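Local coordinates for protein argonaute (Methanocaldococcus jannaschii, PDB 5G5S) that cleaves single-stranded DNA targets under the direction of short DNA guides and may thereby defend its archaeal host against invading genetic elements, at residues 168-173 against 179-184; 241-244 against 249-252. All blocks are in the same frame, centred on the assembly; numbering follows the deposited sequence.

Overall arrangement
Both contacts belong to the PAZ domain, which binds the 3' end of the guide DNA, and their centres lie about 11 Å apart. They follow one another along the chain: interaction 1 (168-173 with 179-184) joins the end of helix 167-170 to the turns ahead of strand 185-188, and interaction 2 (241-244 with 249-252) brings together two arms of the chain between helix 225-231 and strand 255-260. Trp168 N and Pro252 O, 3.1 Å apart, probably share a hydrogen bond that links the two directly. Leu178 touches Met241 and Pro252, so helix 175-179 packs against both segments of interaction 2, as does helix 167-170 through Leu167 on Met241 and Trp168 on Pro252.

Interaction 1 of 2, residues 168-173 against 179-184; sequences WDFVNR and EEYVGK
Phe170 and Tyr181 meet where a Schellman motif ends helix 167-170 of the PAZ domain and faces the beta turn 179-182. Their side chains cross at about a right angle, with ring planes at 83° and centroids 5.9 Å apart. The phenol end of Tyr181 reaches the rim of the Phe170 ring close to its plane, and Tyr181 OH comes to 3.2 Å from Phe170 CE2. Phe170 gets there with CG anti to its own backbone N (chi1 -177°), which swings the ring out from the helix end. Val171, the first residue to leave helical angles, runs past Tyr181 in the opposite direction and lays only its CG1 methyl against the CD1-CE1 side of that ring. Leu257 of strand 255-260 touches both aromatic side chains, and Asp442 of helix 442-452 also touches Tyr181. Asn172, with positive phi, is the C-prime residue: Arg173 N hydrogen-bonds to Trp168 O, and Asn172 N more weakly to Asp169 O. The reversal lays Arg173 CA over one face of the Trp168 indole, toward its rim, and returns the guanidinium to Asp169, where Arg173 NE forms a salt bridge with Asp169 OD1 at 3.0 Å from above the carboxylate plane.

Interaction 2 of 2, residues 241-244 against 249-252; sequences MYCE and PFAP
A single antiparallel bridge closes the chain on itself in the PAZ domain, between Met241, just ahead of the short, weakly bonded strand 242-243, and Phe250 in the loop leading to strand 255-260. The two form a hydrogen-bonded pair. Phe250 N donates to Met241 O at 2.7 Å, nearly straight at 164° but from above the carbonyl plane, whereas the return bond from Met241 N to Phe250 O is weak and clearly bent. Cys243 lies over one face of the Phe250 ring: its SG stands 3.5 Å from the centroid and only 8° off the ring normal, and its CB also rests over that face. Phe250 turns CG anti to its carbonyl carbon (chi1 -73°), which runs the ring alongside 241-243 and brings one face against the cysteine. Tyr242 and Pro249 run side by side in the same direction, with Pro249 CA over the phenol ring, 4.2 Å from its centroid, and Pro249 CB 3.7 Å from Tyr242 OH. At the other end, Met241 CB packs on Pro252 CD at 3.9 Å. Strand 194-200 pairs with strand 242-243 through backbone hydrogen bonds between Leu200 and Tyr242 and between Thr197 and Glu244. The Phe250 side chain lies about 4 Å from that of Tyr196, which interacts with the 3' end of the guide. With one good backbone bond and one weak one, the pairing probably owes much of its cohesion to sulfur-aromatic and CH-pi contacts, which hold the Phe250 ring face on to Cys243 beside the guide-binding tyrosine.

Interaction 1 of 2, residues 168-173 against 179-184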
# COMPACT_ATOMS: atom_id res chain seq x y z
N TRP A 168 -9.23 -6.20 21.48
CA TRP A 168 -8.44 -6.80 22.56
C TRP A 168 -8.62 -8.32 22.74
O TRP A 168 -7.62 -9.03 22.85
CB TRP A 168 -8.59 -6.04 23.89
CG TRP A 168 -7.71 -6.49 25.03
CD1 TRP A 168 -8.10 -6.80 26.30
CD2 TRP A 168 -6.28 -6.69 24.99
NE1 TRP A 168 -7.01 -7.16 27.06
CE2 TRP A 168 -5.88 -7.10 26.28
CE3 TRP A 168 -5.29 -6.55 23.99
CZ2 TRP A 168 -4.54 -7.37 26.61
CZ3 TRP A 168 -3.98 -6.86 24.30
CH2 TRP A 168 -3.61 -7.24 25.60
N ASP A 169 -9.88 -8.82 22.74
CA ASP A 169 -10.16 -10.26 22.87
C ASP A 169 -9.76 -10.97 21.60
O ASP A 169 -9.29 -12.11 21.65
CB ASP A 169 -11.65 -10.55 23.15
CG ASP A 169 -12.05 -10.58 24.62
OD1 ASP A 169 -11.47 -9.79 25.41
OD2 ASP A 169 -13.04 -11.28 24.95
N PHE A 170 -9.95 -10.29 20.44
CA PHE A 170 -9.61 -10.83 19.14
C PHE A 170 -8.13 -11.15 19.05
O PHE A 170 -7.76 -12.23 18.56
CB PHE A 170 -10.07 -9.86 18.02
CG PHE A 170 -9.81 -10.38 16.64
CD1 PHE A 170 -10.65 -11.32 16.06
CD2 PHE A 170 -8.67 -9.99 15.93
CE1 PHE A 170 -10.39 -11.83 14.78
CE2 PHE A 170 -8.41 -10.51 14.67
CZ PHE A 170 -9.28 -11.41 14.09
N VAL A 171 -7.27 -10.25 19.58
CA VAL A 171 -5.81 -10.41 19.59
C VAL A 171 -5.32 -11.28 20.78
O VAL A 171 -4.17 -11.15 21.22
CB VAL A 171 -5.02 -9.07 19.40
CG1 VAL A 171 -5.38 -8.41 18.07
CG2 VAL A 171 -5.23 -8.10 20.57
N ASN A 172 -6.21 -12.18 21.28
CA ASN A 172 -6.01 -13.14 22.38
C ASN A 172 -5.39 -12.51 23.63
O ASN A 172 -4.58 -13.14 24.31
CB ASN A 172 -5.24 -14.38 21.89
CG ASN A 172 -6.03 -15.26 20.95
OD1 ASN A 172 -7.14 -15.74 21.27
ND2 ASN A 172 -5.47 -15.52 19.78
N ARG A 173 -5.78 -11.25 23.92
CA ARG A 173 -5.29 -10.45 25.04
C ARG A 173 -3.74 -10.44 25.15
O ARG A 173 -3.19 -10.59 26.25
CB ARG A 173 -6.01 -10.79 26.35
CG ARG A 173 -7.51 -10.47 26.32
CD ARG A 173 -8.14 -10.50 27.69
NE ARG A 173 -9.47 -9.89 27.68
CZ ARG A 173 -10.18 -9.62 28.77
NH1 ARG A 173 -9.70 -9.90 29.98
NH2 ARG A 173 -11.38 -9.06 28.67
N GLU A 179 0.24 -5.17 18.02
CA GLU A 179 1.22 -4.45 17.18
C GLU A 179 1.15 -4.90 15.72
O GLU A 179 1.32 -4.08 14.82
CB GLU A 179 2.64 -4.57 17.74
CG GLU A 179 2.78 -4.02 19.15
CD GLU A 179 4.13 -4.10 19.83
OE1 GLU A 179 4.96 -4.95 19.44
OE2 GLU A 179 4.34 -3.33 20.80
N GLU A 180 0.85 -6.19 15.48
CA GLU A 180 0.69 -6.78 14.15
C GLU A 180 -0.53 -6.20 13.40
O GLU A 180 -0.67 -6.45 12.20
CB GLU A 180 0.56 -8.31 14.26
CG GLU A 180 1.89 -9.03 14.39
CD GLU A 180 2.97 -8.60 13.42
OE1 GLU A 180 2.72 -8.65 12.19
OE2 GLU A 180 4.06 -8.19 13.89
N TYR A 181 -1.41 -5.46 14.11
CA TYR A 181 -2.61 -4.83 13.57
C TYR A 181 -2.42 -3.36 13.20
O TYR A 181 -3.36 -2.73 12.70
CB TYR A 181 -3.85 -5.13 14.45
CG TYR A 181 -4.31 -6.56 14.27
CD1 TYR A 181 -3.69 -7.60 14.95
CD2 TYR A 181 -5.28 -6.89 13.32
CE1 TYR A 181 -4.05 -8.93 14.73
CE2 TYR A 181 -5.64 -8.21 13.09
CZ TYR A 181 -5.03 -9.23 13.80
OH TYR A 181 -5.38 -10.54 13.58
N VAL A 182 -1.19 -2.83 13.36
CA VAL A 182 -0.83 -1.47 12.95
C VAL A 182 -0.96 -1.42 11.40
O VAL A 182 -0.41 -2.27 10.71
CB VAL A 182 0.58 -1.03 13.44
CG1 VAL A 182 0.98 0.30 12.83
CG2 VAL A 182 0.63 -0.96 14.96
N GLY A 183 -1.78 -0.49 10.92
CA GLY A 183 -2.06 -0.33 9.49
C GLY A 183 -3.42 -0.86 9.10
O GLY A 183 -3.84 -0.68 7.95
N LYS A 184 -4.12 -1.51 10.04
CA LYS A 184 -5.46 -2.04 9.83
C LYS A 184 -6.50 -0.96 10.17
O LYS A 184 -6.20 -0.01 10.90
CB LYS A 184 -5.68 -3.31 10.67

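Interaction 2 of 2, residues 241-244 against 249-252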
# COMPACT_ATOMS: atom_id res chain seq x y z
N MET A 241 -3.61 2.02 23.48
CA MET A 241 -3.45 2.20 22.04
C MET A 241 -3.57 3.68 21.67
O MET A 241 -4.17 4.47 22.41
CB MET A 241 -4.52 1.36 21.32
CG MET A 241 -4.36 1.30 19.82
SD MET A 241 -5.62 0.23 19.12
CE MET A 241 -4.62 -1.02 18.51
N TYR A 242 -2.99 4.06 20.53
CA TYR A 242 -3.06 5.41 19.98
C TYR A 242 -3.36 5.30 18.49
O TYR A 242 -3.08 4.26 17.89
CB TYR A 242 -1.77 6.21 20.27
CG TYR A 242 -1.74 6.75 21.68
CD1 TYR A 242 -1.22 5.99 22.73
CD2 TYR A 242 -2.25 8.01 21.99
CE1 TYR A 242 -1.22 6.46 24.04
CE2 TYR A 242 -2.25 8.49 23.29
CZ TYR A 242 -1.73 7.72 24.32
OH TYR A 242 -1.73 8.20 25.61
N CYS A 243 -3.97 6.33 17.89
CA CYS A 243 -4.32 6.30 16.47
C CYS A 243 -3.78 7.47 15.66
O CYS A 243 -3.25 8.43 16.24
CB CYS A 243 -5.82 6.11 16.28
SG CYS A 243 -6.43 4.47 16.76
N GLU A 244 -3.91 7.38 14.32
CA GLU A 244 -3.42 8.38 13.36
C GLU A 244 -4.06 9.78 13.43
O GLU A 244 -3.34 10.77 13.55
CB GLU A 244 -3.48 7.82 11.93
N PRO A 249 -6.15 8.84 23.74
CA PRO A 249 -5.78 7.42 23.90
C PRO A 249 -6.95 6.47 23.62
O PRO A 249 -8.10 6.76 23.98
CB PRO A 249 -5.30 7.33 25.35
CG PRO A 249 -5.46 8.71 25.95
CD PRO A 249 -6.40 9.46 25.06
N PHE A 250 -6.64 5.33 23.00
CA PHE A 250 -7.60 4.28 22.63
C PHE A 250 -7.46 3.03 23.50
O PHE A 250 -6.35 2.71 23.93
CB PHE A 250 -7.41 3.92 21.15
CG PHE A 250 -7.91 4.96 20.17
CD1 PHE A 250 -7.32 6.22 20.10
CD2 PHE A 250 -8.95 4.66 19.29
CE1 PHE A 250 -7.78 7.17 19.19
CE2 PHE A 250 -9.41 5.62 18.38
CZ PHE A 250 -8.81 6.86 18.33
N ALA A 251 -8.57 2.35 23.75
CA ALA A 251 -8.59 1.10 24.53
C ALA A 251 -9.01 -0.03 23.56
O ALA A 251 -10.17 -0.05 23.14
CB ALA A 251 -9.56 1.22 25.69
N PRO A 252 -8.07 -0.94 23.15
CA PRO A 252 -8.42 -2.00 22.18
C PRO A 252 -9.71 -2.80 22.41
O PRO A 252 -10.31 -3.25 21.45
CB PRO A 252 -7.17 -2.89 22.14
CG PRO A 252 -6.35 -2.48 23.32
CD PRO A 252 -6.65 -1.03 23.52